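Local coordinates for protein glycerophosphoryl diester phosphodiesterase (Parabacteroides distasonis, PDB 3MZ2) that probably hydrolyses glycerophosphodiesters as a TIM-barrel phosphodiesterase of the glycerophosphoryl diester family, at residues 31-36 against 260-265; 64-69 against 133-138; 124-129 against 154-159; 160-165 against 180-185; 204-209 against 230-235. All coordinates share one frame; numbering follows the deposited sequence. Where two conformers were deposited one is given.

Contact 1: 31-36 against 260-265; sequences IPLISG and VDIIES
Ile262 lays its CG1 branch against Leu33, CG1 standing 3.8 Å from Leu33 CB, and the two side chains cross obliquely on the face they share with Ser35 and Glu264. With CG1 anti to the carbonyl carbon (chi1 -47°), that branch lies by Leu33 CB and CD1, and CG2 is left 3.7 Å from Leu33 O. An alanine in place of Ile262 would probably open a gap beside Leu33 CB and CD1. Further along, one water accepts from Ser35 OG at 2.8 Å and donates to Glu264 OE2 at 2.8 Å; Ser35 OG is also hydrogen-bonded to Thr63 OG1, and Glu264 OE1 to Ser234. Parallel-strand bonds run from Leu33 N to Asp261 O (2.8 Å, 170°) through to Ser265 N on Ser35 O (3.0 Å). On the other face Ile34 meets helix 268-275 and Ile263 meets helix 245-257. Pairing of the first strand of the parallel series, 33-36, with the last, 262-265, is the closure characteristic of a TIM barrel.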
# COMPACT_ATOMS: atom_id res chain seq x y z
N ILE A 31 -1.71 31.88 -3.43
CA ILE A 31 -2.53 31.82 -2.22
C ILE A 31 -2.23 30.51 -1.51
O ILE A 31 -2.29 29.44 -2.14
CB ILE A 31 -4.03 31.90 -2.58
CG1 ILE A 31 -4.33 33.30 -3.12
CG2 ILE A 31 -4.96 31.58 -1.37
CD1 ILE A 31 -5.71 33.42 -3.64
N PRO A 32 -1.96 30.57 -0.19
CA PRO A 32 -1.74 29.31 0.53
C PRO A 32 -2.97 28.42 0.39
O PRO A 32 -4.10 28.92 0.53
CB PRO A 32 -1.57 29.78 2.00
CG PRO A 32 -0.96 31.14 1.86
CD PRO A 32 -1.66 31.74 0.63
N LEU A 33 -2.74 27.13 0.15
CA LEU A 33 -3.80 26.16 -0.09
C LEU A 33 -3.98 25.16 1.05
O LEU A 33 -3.04 24.88 1.79
CB LEU A 33 -3.55 25.43 -1.39
CG LEU A 33 -3.51 26.30 -2.62
CD1 LEU A 33 -3.32 25.40 -3.86
CD2 LEU A 33 -4.79 27.21 -2.81
N ILE A 34 -5.19 24.63 1.22
CA ILE A 34 -5.49 23.65 2.24
C ILE A 34 -6.12 22.43 1.60
O ILE A 34 -7.00 22.53 0.69
CB ILE A 34 -6.44 24.21 3.28
CG1 ILE A 34 -5.87 25.44 4.01
CG2 ILE A 34 -6.81 23.15 4.38
CD1 ILE A 34 -6.83 26.15 5.02
N SER A 35 -5.67 21.27 2.04
CA SER A 35 -6.26 19.99 1.60
C SER A 35 -6.68 19.19 2.82
O SER A 35 -5.93 19.10 3.79
CB SER A 35 -5.25 19.23 0.73
OG SER A 35 -5.84 18.14 0.06
N GLY A 36 -7.91 18.67 2.80
CA GLY A 36 -8.44 17.88 3.88
C GLY A 36 -7.95 16.47 3.77
O GLY A 36 -8.36 15.73 2.86
N VAL A 260 6.18 26.90 2.16
CA VAL A 260 5.32 25.78 1.74
C VAL A 260 3.97 26.34 1.24
O VAL A 260 3.44 27.37 1.74
CB VAL A 260 5.12 24.81 2.89
CG1 VAL A 260 4.01 23.79 2.57
CG2 VAL A 260 6.45 24.08 3.24
N ASP A 261 3.45 25.70 0.19
CA ASP A 261 2.30 26.22 -0.59
C ASP A 261 0.98 25.66 -0.13
O ASP A 261 -0.07 26.34 -0.21
CB ASP A 261 2.53 25.94 -2.09
CG ASP A 261 3.90 26.44 -2.55
OD1 ASP A 261 4.15 27.65 -2.39
OD2 ASP A 261 4.73 25.58 -2.92
N ILE A 262 1.01 24.39 0.30
CA ILE A 262 -0.21 23.67 0.61
C ILE A 262 -0.00 22.93 1.93
O ILE A 262 1.04 22.34 2.15
CB ILE A 262 -0.58 22.63 -0.53
CG1 ILE A 262 -0.47 23.27 -1.95
CG2 ILE A 262 -1.95 22.04 -0.26
CD1 ILE A 262 -0.61 22.30 -3.12
N ILE A 263 -0.99 23.02 2.82
CA ILE A 263 -1.03 22.17 4.03
C ILE A 263 -2.14 21.14 3.89
O ILE A 263 -3.33 21.52 3.67
CB ILE A 263 -1.26 23.00 5.29
CG1 ILE A 263 -0.01 23.82 5.56
CG2 ILE A 263 -1.53 22.07 6.48
CD1 ILE A 263 -0.21 24.93 6.63
N GLU A 264 -1.78 19.86 3.95
CA GLU A 264 -2.75 18.77 4.09
C GLU A 264 -2.89 18.41 5.56
O GLU A 264 -1.90 18.12 6.23
CB GLU A 264 -2.34 17.53 3.31
CG GLU A 264 -3.33 16.38 3.43
CD GLU A 264 -2.75 15.07 2.94
OE1 GLU A 264 -1.82 14.53 3.58
OE2 GLU A 264 -3.20 14.61 1.91
N SER A 265 -4.13 18.39 6.05
CA SER A 265 -4.40 18.28 7.47
C SER A 265 -5.68 17.55 7.77
O SER A 265 -6.67 17.65 6.99
CB SER A 265 -4.44 19.71 8.07
OG SER A 265 -4.76 19.76 9.44
O HOH W 1 -3.92 16.12 -0.33

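Contact 2: 64-69 against 133-138; sequences FEIDPR and TILILD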
# COMPACT_ATOMS: atom_id res chain seq x y z
N PHE A 64 -9.75 17.73 -1.30
CA PHE A 64 -9.95 16.59 -0.39
C PHE A 64 -9.20 15.36 -0.89
O PHE A 64 -9.46 14.87 -1.97
CB PHE A 64 -11.45 16.29 -0.22
CG PHE A 64 -12.22 17.46 0.37
CD1 PHE A 64 -12.04 17.77 1.68
CD2 PHE A 64 -13.00 18.27 -0.39
CE1 PHE A 64 -12.72 18.84 2.26
CE2 PHE A 64 -13.66 19.36 0.17
CZ PHE A 64 -13.48 19.67 1.51
N GLU A 65 -8.35 14.84 -0.03
CA GLU A 65 -7.62 13.60 -0.27
C GLU A 65 -8.47 12.50 0.35
O GLU A 65 -8.87 12.61 1.50
CB GLU A 65 -6.27 13.71 0.43
CG GLU A 65 -5.41 12.50 0.17
CD GLU A 65 -5.48 11.44 1.23
OE1 GLU A 65 -6.14 11.60 2.27
OE2 GLU A 65 -4.82 10.40 0.99
N ILE A 66 -8.81 11.47 -0.42
CA ILE A 66 -9.77 10.47 0.01
C ILE A 66 -9.24 9.06 -0.26
O ILE A 66 -8.26 8.87 -1.02
CB ILE A 66 -11.16 10.74 -0.66
CG1 ILE A 66 -11.06 10.67 -2.18
CG2 ILE A 66 -11.67 12.13 -0.22
CD1 ILE A 66 -12.39 10.88 -2.97
N ASP A 67 -9.91 8.08 0.34
CA ASP A 67 -9.46 6.69 0.38
C ASP A 67 -10.45 5.72 -0.30
O ASP A 67 -11.31 5.13 0.36
CB ASP A 67 -9.28 6.25 1.86
CG ASP A 67 -8.26 7.10 2.60
OD1 ASP A 67 -7.09 7.05 2.17
OD2 ASP A 67 -8.63 7.79 3.56
N PRO A 68 -10.32 5.53 -1.63
CA PRO A 68 -11.18 4.60 -2.36
C PRO A 68 -10.79 3.15 -2.09
O PRO A 68 -9.60 2.81 -2.07
CB PRO A 68 -10.97 4.95 -3.84
CG PRO A 68 -9.98 6.02 -3.90
CD PRO A 68 -9.38 6.22 -2.53
N ARG A 69 -11.78 2.32 -1.82
CA ARG A 69 -11.57 0.90 -1.64
C ARG A 69 -12.84 0.13 -1.99
O ARG A 69 -13.92 0.69 -2.17
CB ARG A 69 -11.10 0.55 -0.22
CG ARG A 69 -12.11 0.81 0.85
CD ARG A 69 -11.77 0.12 2.19
NE ARG A 69 -10.43 0.43 2.74
CZ ARG A 69 -9.42 -0.42 2.76
NH1 ARG A 69 -9.52 -1.62 2.21
NH2 ARG A 69 -8.27 -0.03 3.30
N THR A 133 -14.77 21.56 -5.91
CA THR A 133 -13.47 21.25 -5.34
C THR A 133 -12.73 20.25 -6.27
O THR A 133 -13.15 20.00 -7.39
CB THR A 133 -13.64 20.68 -3.90
OG1 THR A 133 -12.35 20.47 -3.28
CG2 THR A 133 -14.40 19.37 -3.89
N ILE A 134 -11.62 19.72 -5.79
CA ILE A 134 -10.84 18.71 -6.48
C ILE A 134 -10.65 17.60 -5.48
O ILE A 134 -10.33 17.87 -4.32
CB ILE A 134 -9.44 19.25 -6.85
CG1 ILE A 134 -9.52 20.53 -7.64
CG2 ILE A 134 -8.58 18.17 -7.59
CD1 ILE A 134 -8.29 21.33 -7.60
N LEU A 135 -10.86 16.36 -5.88
CA LEU A 135 -10.58 15.22 -5.06
C LEU A 135 -9.22 14.65 -5.43
O LEU A 135 -8.79 14.70 -6.61
CB LEU A 135 -11.68 14.16 -5.31
CG LEU A 135 -13.14 14.58 -5.10
CD1 LEU A 135 -14.07 13.42 -5.46
CD2 LEU A 135 -13.35 15.10 -3.70
N ILE A 136 -8.55 14.06 -4.46
CA ILE A 136 -7.23 13.50 -4.65
C ILE A 136 -7.26 12.06 -4.14
O ILE A 136 -7.51 11.82 -2.95
CB ILE A 136 -6.14 14.31 -3.93
CG1 ILE A 136 -6.24 15.78 -4.36
CG2 ILE A 136 -4.73 13.68 -4.28
CD1 ILE A 136 -5.26 16.78 -3.60
N LEU A 137 -7.11 11.10 -5.05
CA LEU A 137 -7.31 9.69 -4.74
C LEU A 137 -6.03 9.04 -4.22
O LEU A 137 -5.02 8.89 -4.95
CB LEU A 137 -7.80 8.89 -5.95
CG LEU A 137 -9.06 9.44 -6.65
CD1 LEU A 137 -9.54 8.44 -7.75
CD2 LEU A 137 -10.19 9.79 -5.69
N ASP A 138 -6.09 8.55 -3.00
CA ASP A 138 -5.02 7.70 -2.49
C ASP A 138 -5.27 6.27 -3.03
O ASP A 138 -6.24 6.03 -3.75
CB ASP A 138 -5.00 7.77 -0.95
CG ASP A 138 -3.68 7.29 -0.34
OD1 ASP A 138 -2.70 7.06 -1.08
OD2 ASP A 138 -3.65 7.16 0.90
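Strands 64-66 and 135-137 run parallel, their axes 4.6 Å apart at closest and 29° from parallel, joined by four backbone hydrogen bonds that begin at Phe64 N to Ile134 O and end at Asp138 N to Ile66 O (3.0 Å). Phe64, Ile66, Leu135 and Leu137 share one face. Ile66 has CG1 between its backbone N and carbonyl carbon (chi1 61°), and its CD1 touches both Leu137 CD2 at 3.7 Å and Leu135 CD1 at 3.9 Å; Ile66 and Leu137 lie side by side. In the loop just before strand 135-137, Thr133 crosses Phe64 at about a right angle, with Thr133 CG2 in the ring plane at the edge, 3.9 Å from Phe64 CD2. Thr133 OG1 is bonded to Ala62 O. This apolar face packs on helices 50-59 and 122-129.

Glu65 and Ile136 lie on the other face; just past the strand ends Asp67 and Asp138 bring further carboxylates near Glu65. The bend of Glu65 at chi2 (-95°) turns CD toward Asp138, and Glu65 OE2 ends 3.4 Å from Asp138 OD2, two acceptors without a bond. Asp67 OD1 lies 3.7 Å from Asp138 OD2. Asn48 holds Asp67 OD2. The Asp67-Asp138 repulsion is probably eased by Lys140, which forms salt bridges with both, while Glu65 OE1 is held by Arg38 N.

Contact 3: 124-129 against 154-159; sequences EAIRWA and MQAEPY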
# COMPACT_ATOMS: atom_id res chain seq x y z
N GLU A 124 -20.48 9.05 -5.82
CA GLU A 124 -21.23 10.15 -5.19
C GLU A 124 -20.31 11.34 -4.92
O GLU A 124 -20.72 12.50 -5.12
CB GLU A 124 -21.88 9.72 -3.87
CG GLU A 124 -22.50 10.86 -3.06
CD GLU A 124 -23.02 10.39 -1.72
OE1 GLU A 124 -22.63 9.28 -1.29
OE2 GLU A 124 -23.83 11.12 -1.11
N ALA A 125 -19.07 11.06 -4.48
CA ALA A 125 -18.15 12.12 -4.17
C ALA A 125 -17.71 12.88 -5.41
O ALA A 125 -17.63 14.12 -5.41
CB ALA A 125 -16.93 11.55 -3.41
N ILE A 126 -17.44 12.14 -6.48
CA ILE A 126 -17.02 12.74 -7.74
C ILE A 126 -18.15 13.63 -8.29
O ILE A 126 -17.89 14.77 -8.70
CB ILE A 126 -16.61 11.64 -8.77
CG1 ILE A 126 -15.30 10.97 -8.39
CG2 ILE A 126 -16.46 12.19 -10.22
CD1 ILE A 126 -15.02 9.78 -9.23
N ARG A 127 -19.38 13.12 -8.32
CA ARG A 127 -20.53 13.88 -8.82
C ARG A 127 -20.73 15.18 -8.04
O ARG A 127 -20.99 16.24 -8.61
CB ARG A 127 -21.81 13.04 -8.75
CG ARG A 127 -21.85 11.89 -9.76
CD ARG A 127 -23.30 11.40 -10.00
NE ARG A 127 -24.17 12.52 -10.35
CZ ARG A 127 -25.47 12.56 -10.09
NH1 ARG A 127 -26.06 11.52 -9.50
NH2 ARG A 127 -26.18 13.63 -10.42
N TRP A 128 -20.56 15.11 -6.73
CA TRP A 128 -20.65 16.28 -5.85
C TRP A 128 -19.50 17.26 -6.02
O TRP A 128 -19.68 18.45 -5.97
CB TRP A 128 -20.67 15.80 -4.41
CG TRP A 128 -20.61 16.93 -3.42
CD1 TRP A 128 -21.66 17.71 -2.99
CD2 TRP A 128 -19.45 17.44 -2.78
NE1 TRP A 128 -21.21 18.66 -2.10
CE2 TRP A 128 -19.85 18.52 -1.97
CE3 TRP A 128 -18.09 17.09 -2.81
CZ2 TRP A 128 -18.93 19.24 -1.17
CZ3 TRP A 128 -17.17 17.83 -2.04
CH2 TRP A 128 -17.61 18.90 -1.25
N ALA A 129 -18.31 16.74 -6.26
CA ALA A 129 -17.13 17.60 -6.29
C ALA A 129 -17.10 18.51 -7.52
O ALA A 129 -16.48 19.58 -7.48
CB ALA A 129 -15.87 16.74 -6.22
N MSE A 154 -15.44 9.21 -17.13
CA MSE A 154 -16.30 10.22 -16.49
C MSE A 154 -15.91 11.64 -16.91
O MSE A 154 -16.59 12.61 -16.51
CB MSE A 154 -16.20 10.14 -14.95
CG MSE A 154 -16.75 8.86 -14.35
SE MSE A 154 -16.86 8.91 -12.42
CE MSE A 154 -18.28 10.25 -12.24
N GLN A 155 -14.82 11.76 -17.67
CA GLN A 155 -14.27 13.07 -18.07
C GLN A 155 -14.03 13.91 -16.83
O GLN A 155 -14.23 15.11 -16.86
CB GLN A 155 -15.14 13.76 -19.14
CG GLN A 155 -15.43 12.83 -20.33
CD GLN A 155 -16.35 13.43 -21.41
OE1 GLN A 155 -16.90 12.70 -22.23
NE2 GLN A 155 -16.46 14.71 -21.45
N ALA A 156 -13.50 13.28 -15.78
CA ALA A 156 -13.32 13.90 -14.45
C ALA A 156 -11.89 14.38 -14.22
O ALA A 156 -11.52 14.76 -13.12
CB ALA A 156 -13.73 12.88 -13.31
N GLU A 157 -11.07 14.38 -15.27
CA GLU A 157 -9.68 14.87 -15.11
C GLU A 157 -9.50 16.23 -14.50
O GLU A 157 -8.50 16.45 -13.79
CB GLU A 157 -8.92 14.85 -16.42
CG GLU A 157 -8.92 13.47 -17.17
CD GLU A 157 -9.99 13.35 -18.25
OE1 GLU A 157 -11.10 13.93 -18.11
OE2 GLU A 157 -9.73 12.66 -19.27
N PRO A 158 -10.43 17.18 -14.77
CA PRO A 158 -10.24 18.50 -14.14
C PRO A 158 -10.50 18.58 -12.64
O PRO A 158 -10.27 19.64 -12.04
CB PRO A 158 -11.26 19.39 -14.87
CG PRO A 158 -11.51 18.68 -16.18
CD PRO A 158 -11.40 17.23 -15.88
N TYR A 159 -11.02 17.52 -12.03
CA TYR A 159 -11.40 17.58 -10.62
C TYR A 159 -11.12 16.31 -9.83
O TYR A 159 -11.51 16.22 -8.66
CB TYR A 159 -12.85 18.04 -10.40
CG TYR A 159 -13.91 17.25 -11.12
CD1 TYR A 159 -14.20 17.50 -12.48
CD2 TYR A 159 -14.76 16.36 -10.42
CE1 TYR A 159 -15.18 16.78 -13.13
CE2 TYR A 159 -15.75 15.66 -11.07
CZ TYR A 159 -15.95 15.84 -12.42
OH TYR A 159 -16.95 15.15 -13.04
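The Tyr159 ring meets helix 122-129 with its edge: Ile126 O lies near the ring plane, 3.3 Å from Tyr159 CE2, while Ala156 O stands 3.8 Å above one face, offset toward the rim. With Tyr159 CG between its own backbone N and carbonyl carbon (chi1 55°), the ring is carried toward Ile126. Ile126 crosses the tyrosine at about a right angle, its CG2 being 3.6 Å from CE2 of Tyr159. An alanine in place of Tyr159 would probably uncover Ile126 CG2 and the adjoining carbonyl on that side.

The loop belongs to the turn from helix 144-153 into strand 160-164 of the barrel; a Schellman motif at Gln155, marked by positive phi, ends that helix. Just before it, the selenomethionine Met154 reaches Ile126 in one of its two deposited conformers, a contact therefore doubtful in detail. Ala156 CB approaches the same isoleucine more loosely, at 4.2 Å from Ile126 CG2. Ile126 and Ala129 also pack on Leu135 of strand 135-137, beneath the helix, and Tyr159 pairs with Leu135 through the backbone.

Contact 4: 160-165 against 180-185; sequences VMITVH and FMFEAF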
# COMPACT_ATOMS: atom_id res chain seq x y z
N VAL A 160 -10.46 15.34 -10.43
CA VAL A 160 -10.08 14.11 -9.69
C VAL A 160 -8.62 13.83 -10.02
O VAL A 160 -8.29 13.46 -11.16
CB VAL A 160 -10.98 12.92 -10.05
CG1 VAL A 160 -10.61 11.66 -9.18
CG2 VAL A 160 -12.46 13.25 -9.94
N MSE A 161 -7.73 14.05 -9.05
CA MSE A 161 -6.28 13.86 -9.20
C MSE A 161 -5.89 12.50 -8.66
O MSE A 161 -6.64 11.93 -7.84
CB MSE A 161 -5.48 14.94 -8.44
CG MSE A 161 -5.66 16.28 -9.03
SE MSE A 161 -5.07 17.72 -7.85
CE MSE A 161 -3.17 17.27 -7.64
N ILE A 162 -4.72 12.03 -9.05
CA ILE A 162 -4.24 10.70 -8.63
C ILE A 162 -2.95 10.85 -7.83
O ILE A 162 -2.04 11.51 -8.27
CB ILE A 162 -3.98 9.80 -9.86
CG1 ILE A 162 -5.26 9.70 -10.72
CG2 ILE A 162 -3.52 8.38 -9.41
CD1 ILE A 162 -5.00 9.22 -12.19
N THR A 163 -2.89 10.23 -6.65
CA THR A 163 -1.69 10.22 -5.85
C THR A 163 -0.79 9.13 -6.39
O THR A 163 -1.24 7.99 -6.58
CB THR A 163 -1.98 9.94 -4.36
OG1 THR A 163 -2.84 10.96 -3.87
CG2 THR A 163 -0.63 9.99 -3.55
N VAL A 164 0.47 9.49 -6.63
CA VAL A 164 1.49 8.56 -7.14
C VAL A 164 2.72 8.67 -6.27
O VAL A 164 3.07 9.79 -5.81
CB VAL A 164 1.85 8.84 -8.62
CG1 VAL A 164 0.63 8.52 -9.55
CG2 VAL A 164 2.36 10.27 -8.85
N HIS A 165 3.32 7.51 -6.00
CA HIS A 165 4.44 7.45 -5.09
C HIS A 165 5.81 7.55 -5.78
O HIS A 165 6.82 7.78 -5.13
CB HIS A 165 4.37 6.21 -4.22
CG HIS A 165 3.18 6.17 -3.32
ND1 HIS A 165 2.54 4.99 -2.99
CD2 HIS A 165 2.49 7.16 -2.71
CE1 HIS A 165 1.53 5.26 -2.18
NE2 HIS A 165 1.48 6.57 -2.00
N PHE A 180 -4.29 13.56 -17.12
CA PHE A 180 -4.35 13.39 -15.68
C PHE A 180 -3.43 14.39 -14.94
O PHE A 180 -2.33 14.74 -15.41
CB PHE A 180 -3.88 12.01 -15.28
CG PHE A 180 -4.82 10.86 -15.58
CD1 PHE A 180 -6.21 10.97 -15.47
CD2 PHE A 180 -4.28 9.62 -15.88
CE1 PHE A 180 -7.03 9.87 -15.77
CE2 PHE A 180 -5.07 8.53 -16.13
CZ PHE A 180 -6.43 8.64 -16.06
N MSE A 181 -3.87 14.79 -13.76
CA MSE A 181 -3.08 15.63 -12.85
C MSE A 181 -2.71 14.79 -11.64
O MSE A 181 -3.56 14.04 -11.15
CB MSE A 181 -3.88 16.84 -12.47
CG MSE A 181 -3.31 17.84 -11.50
SE MSE A 181 -2.18 19.12 -12.45
CE MSE A 181 -0.88 19.36 -11.05
N PHE A 182 -1.49 14.96 -11.13
CA PHE A 182 -0.98 14.13 -10.06
C PHE A 182 -0.68 14.88 -8.78
O PHE A 182 -0.17 16.03 -8.83
CB PHE A 182 0.31 13.45 -10.54
CG PHE A 182 0.08 12.56 -11.71
CD1 PHE A 182 -0.66 11.40 -11.57
CD2 PHE A 182 0.57 12.91 -12.95
CE1 PHE A 182 -0.91 10.59 -12.66
CE2 PHE A 182 0.32 12.11 -14.08
CZ PHE A 182 -0.37 10.94 -13.93
N GLU A 183 -0.90 14.19 -7.65
CA GLU A 183 -0.19 14.50 -6.41
C GLU A 183 0.98 13.49 -6.35
O GLU A 183 0.75 12.31 -6.25
CB GLU A 183 -1.08 14.37 -5.17
CG GLU A 183 -0.26 14.60 -3.91
CD GLU A 183 -1.01 14.36 -2.64
OE1 GLU A 183 -2.05 15.04 -2.44
OE2 GLU A 183 -0.48 13.57 -1.84
N ALA A 184 2.19 13.97 -6.52
CA ALA A 184 3.37 13.10 -6.56
C ALA A 184 4.18 13.21 -5.28
O ALA A 184 4.43 14.29 -4.80
CB ALA A 184 4.24 13.49 -7.77
N PHE A 185 4.59 12.07 -4.70
CA PHE A 185 5.54 12.08 -3.60
C PHE A 185 6.89 12.52 -4.11
O PHE A 185 7.49 11.87 -5.00
CB PHE A 185 5.64 10.69 -2.97
CG PHE A 185 4.51 10.35 -2.01
CD1 PHE A 185 3.20 10.62 -2.36
CD2 PHE A 185 4.76 9.70 -0.82
CE1 PHE A 185 2.16 10.37 -1.48
CE2 PHE A 185 3.69 9.40 0.07
CZ PHE A 185 2.40 9.73 -0.29
O HOH W 2 -6.70 14.41 -13.27
O HOH W 3 9.26 9.18 -4.83
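Val164 N donates to Glu183 O at 2.9 Å, the shortest of four backbone bonds that tie strand 160-164 to strand 182-185 in parallel register. Ile162 O accepts from Glu183 N at 3.0 Å, and Val164 O from Phe185 N, also at 3.0 Å. Water links both ends, one molecule joining Val160 O to Met181 N and another joining His165 O to Phe185 O.

Aromatic rings are met at both ends and in the middle. His165 turns its edge to the face of Phe185 in a T-shaped stack, centroids 4.4 Å apart and planes at 70°, with His165 CD2 3.3 Å above the Phe185 plane, over the ring centre. At the other end Ile162 makes a CH-pi contact, its CD1 lying 3.7 Å from the Phe180 centroid and over the face. Between them Val164 CG1 touches Phe182 CD1 at 3.7 Å.

The two strands form a beta-alpha-beta unit with helix 167-176, whose Phe173 touches Ile162, Phe180 and Phe182 and whose Ala170 touches Val164. Helix 144-153 adds Ile151 against Ile162 and Phe180, while strands 135-137 and 205-210 continue the sheet beyond strands 160-164 and 182-185 respectively.

Contact 5: 204-209 against 230-235; sequences HIMAYV and MCMIST
Met232 and Tyr208 carry the largest buried areas here, and Val209 works from the opposite face of the sheet. Met232 and Met206 are both selenomethionines. Met232 was deposited in two conformers; in the one described its CE lies 3.8 Å from Tyr208 CD1, a contact doubtful for that reason, and its CB rests 3.9 Å from SE of Met206. Tyr208, with CG anti to the backbone N (chi1 170°), sends its ring past Met232 to Ser234: CE1 of Tyr208 stands 3.5 Å from Ser234 CB, and Ser234 N lies in the ring plane at the edge. The tyrosine ring also meets Phe185 of strand 182-185 edge-to-face.

With helix 215-226 the strands make a right-handed beta-alpha-beta crossover of the TIM barrel, parallel but turned 36° from each other. Three backbone bonds hold them, starting with the nearly straight one from Ala207 N to Met230 O (2.9 Å, 174°). Before these, a water accepts from Met230 N and lies 2.8 Å from Ile205 O.

Val209 CG1 sits 4.0 Å from Cys231 CB, and Val209 CG2 is 3.8 Å from Ile233 CD1, the valine and isoleucine meeting at about a right angle. Leu224 of helix 215-226 touches Val209 and Cys231.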
# COMPACT_ATOMS: atom_id res chain seq x y z
N HIS A 204 1.97 18.79 -14.81
CA HIS A 204 0.95 17.85 -14.31
C HIS A 204 1.18 17.31 -12.88
O HIS A 204 0.51 16.35 -12.46
CB HIS A 204 0.87 16.69 -15.30
CG HIS A 204 0.21 17.09 -16.57
ND1 HIS A 204 -0.98 16.56 -17.01
CD2 HIS A 204 0.58 18.01 -17.50
CE1 HIS A 204 -1.32 17.14 -18.16
NE2 HIS A 204 -0.38 17.99 -18.49
N ILE A 205 2.07 17.98 -12.15
CA ILE A 205 2.48 17.60 -10.82
C ILE A 205 2.25 18.71 -9.77
O ILE A 205 2.57 19.88 -9.99
CB ILE A 205 3.92 17.13 -10.80
CG1 ILE A 205 4.00 15.81 -11.56
CG2 ILE A 205 4.42 16.95 -9.35
CD1 ILE A 205 5.39 15.24 -11.64
N MSE A 206 1.62 18.29 -8.66
CA MSE A 206 1.70 18.99 -7.37
C MSE A 206 2.46 18.03 -6.47
O MSE A 206 2.22 16.83 -6.55
CB MSE A 206 0.30 19.31 -6.84
CG MSE A 206 0.27 20.05 -5.49
SE MSE A 206 0.24 18.73 -3.99
CE MSE A 206 -1.68 18.35 -4.19
N ALA A 207 3.36 18.55 -5.63
CA ALA A 207 4.25 17.67 -4.89
C ALA A 207 3.99 17.59 -3.41
O ALA A 207 3.94 18.63 -2.76
CB ALA A 207 5.72 18.07 -5.13
N TYR A 208 3.90 16.36 -2.91
CA TYR A 208 3.87 16.06 -1.51
C TYR A 208 5.33 15.89 -1.09
O TYR A 208 6.04 15.03 -1.66
CB TYR A 208 3.06 14.79 -1.24
CG TYR A 208 3.20 14.30 0.18
CD1 TYR A 208 2.86 15.14 1.25
CD2 TYR A 208 3.72 13.07 0.47
CE1 TYR A 208 3.03 14.75 2.55
CE2 TYR A 208 3.87 12.64 1.81
CZ TYR A 208 3.51 13.51 2.83
OH TYR A 208 3.65 13.17 4.17
N VAL A 209 5.81 16.77 -0.20
CA VAL A 209 7.21 16.74 0.21
C VAL A 209 7.42 16.18 1.63
O VAL A 209 8.52 16.23 2.12
CB VAL A 209 7.89 18.12 0.08
CG1 VAL A 209 7.88 18.64 -1.44
CG2 VAL A 209 7.24 19.20 1.01
N MSE A 230 4.05 23.45 -7.01
CA MSE A 230 3.64 23.74 -5.64
C MSE A 230 3.89 22.55 -4.73
O MSE A 230 3.73 21.41 -5.18
CB MSE A 230 2.16 24.08 -5.57
CG MSE A 230 1.96 25.42 -6.19
SE MSE A 230 0.17 26.10 -6.36
CE MSE A 230 -0.11 26.77 -4.55
N CYS A 231 4.23 22.85 -3.48
CA CYS A 231 4.68 21.86 -2.50
C CYS A 231 3.78 21.81 -1.25
O CYS A 231 3.39 22.85 -0.68
CB CYS A 231 6.17 22.14 -2.14
SG CYS A 231 7.27 22.05 -3.54
N MSE A 232 3.51 20.58 -0.86
CA MSE A 232 2.56 20.31 0.20
C MSE A 232 3.25 19.57 1.34
O MSE A 232 3.91 18.56 1.12
CB MSE A 232 1.44 19.43 -0.31
CG MSE A 232 0.29 19.29 0.67
SE MSE A 232 -1.13 18.28 -0.15
CE MSE A 232 -0.65 16.48 0.44
N ILE A 233 3.04 20.08 2.55
CA ILE A 233 3.32 19.35 3.79
C ILE A 233 2.05 18.74 4.36
O ILE A 233 1.02 19.38 4.40
CB ILE A 233 3.94 20.32 4.87
CG1 ILE A 233 5.36 20.75 4.46
CG2 ILE A 233 3.86 19.75 6.25
CD1 ILE A 233 6.41 19.64 4.65
N SER A 234 2.14 17.49 4.83
CA SER A 234 1.03 16.88 5.52
C SER A 234 1.33 16.96 7.00
O SER A 234 2.34 16.42 7.46
CB SER A 234 0.86 15.43 5.17
OG SER A 234 -0.21 14.89 5.97
N THR A 235 0.44 17.63 7.72
CA THR A 235 0.53 17.76 9.16
C THR A 235 -0.19 16.62 9.91
O THR A 235 -0.18 16.57 11.14
CB THR A 235 -0.01 19.12 9.63
OG1 THR A 235 -1.34 19.32 9.17
CG2 THR A 235 0.91 20.27 9.11
O HOH W 4 2.01 22.13 -8.49

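In the fold
Contacts 1, 2, 4 and 5 are parallel strand pairings of one curled sheet. Contact 2 closes before contact 4, and contact 4 before contact 5; contact 3 interleaves with contact 2 in sequence and closes before contact 4 opens. Contact 1 joins the early strand 33-36 to the late strand 262-265 and so encloses all the others. Contacts 1 and 5 lie about 8 Å apart between centres, on neighbouring strands; contacts 2 and 4 are about 10 Å apart, linked through strands 135-137 and 160-164. Contact 3 packs helix 122-129 on the loop entering strand 160-164, about 21 Å from contact 1 between centres. Together they describe a TIM barrel, consistent with the family.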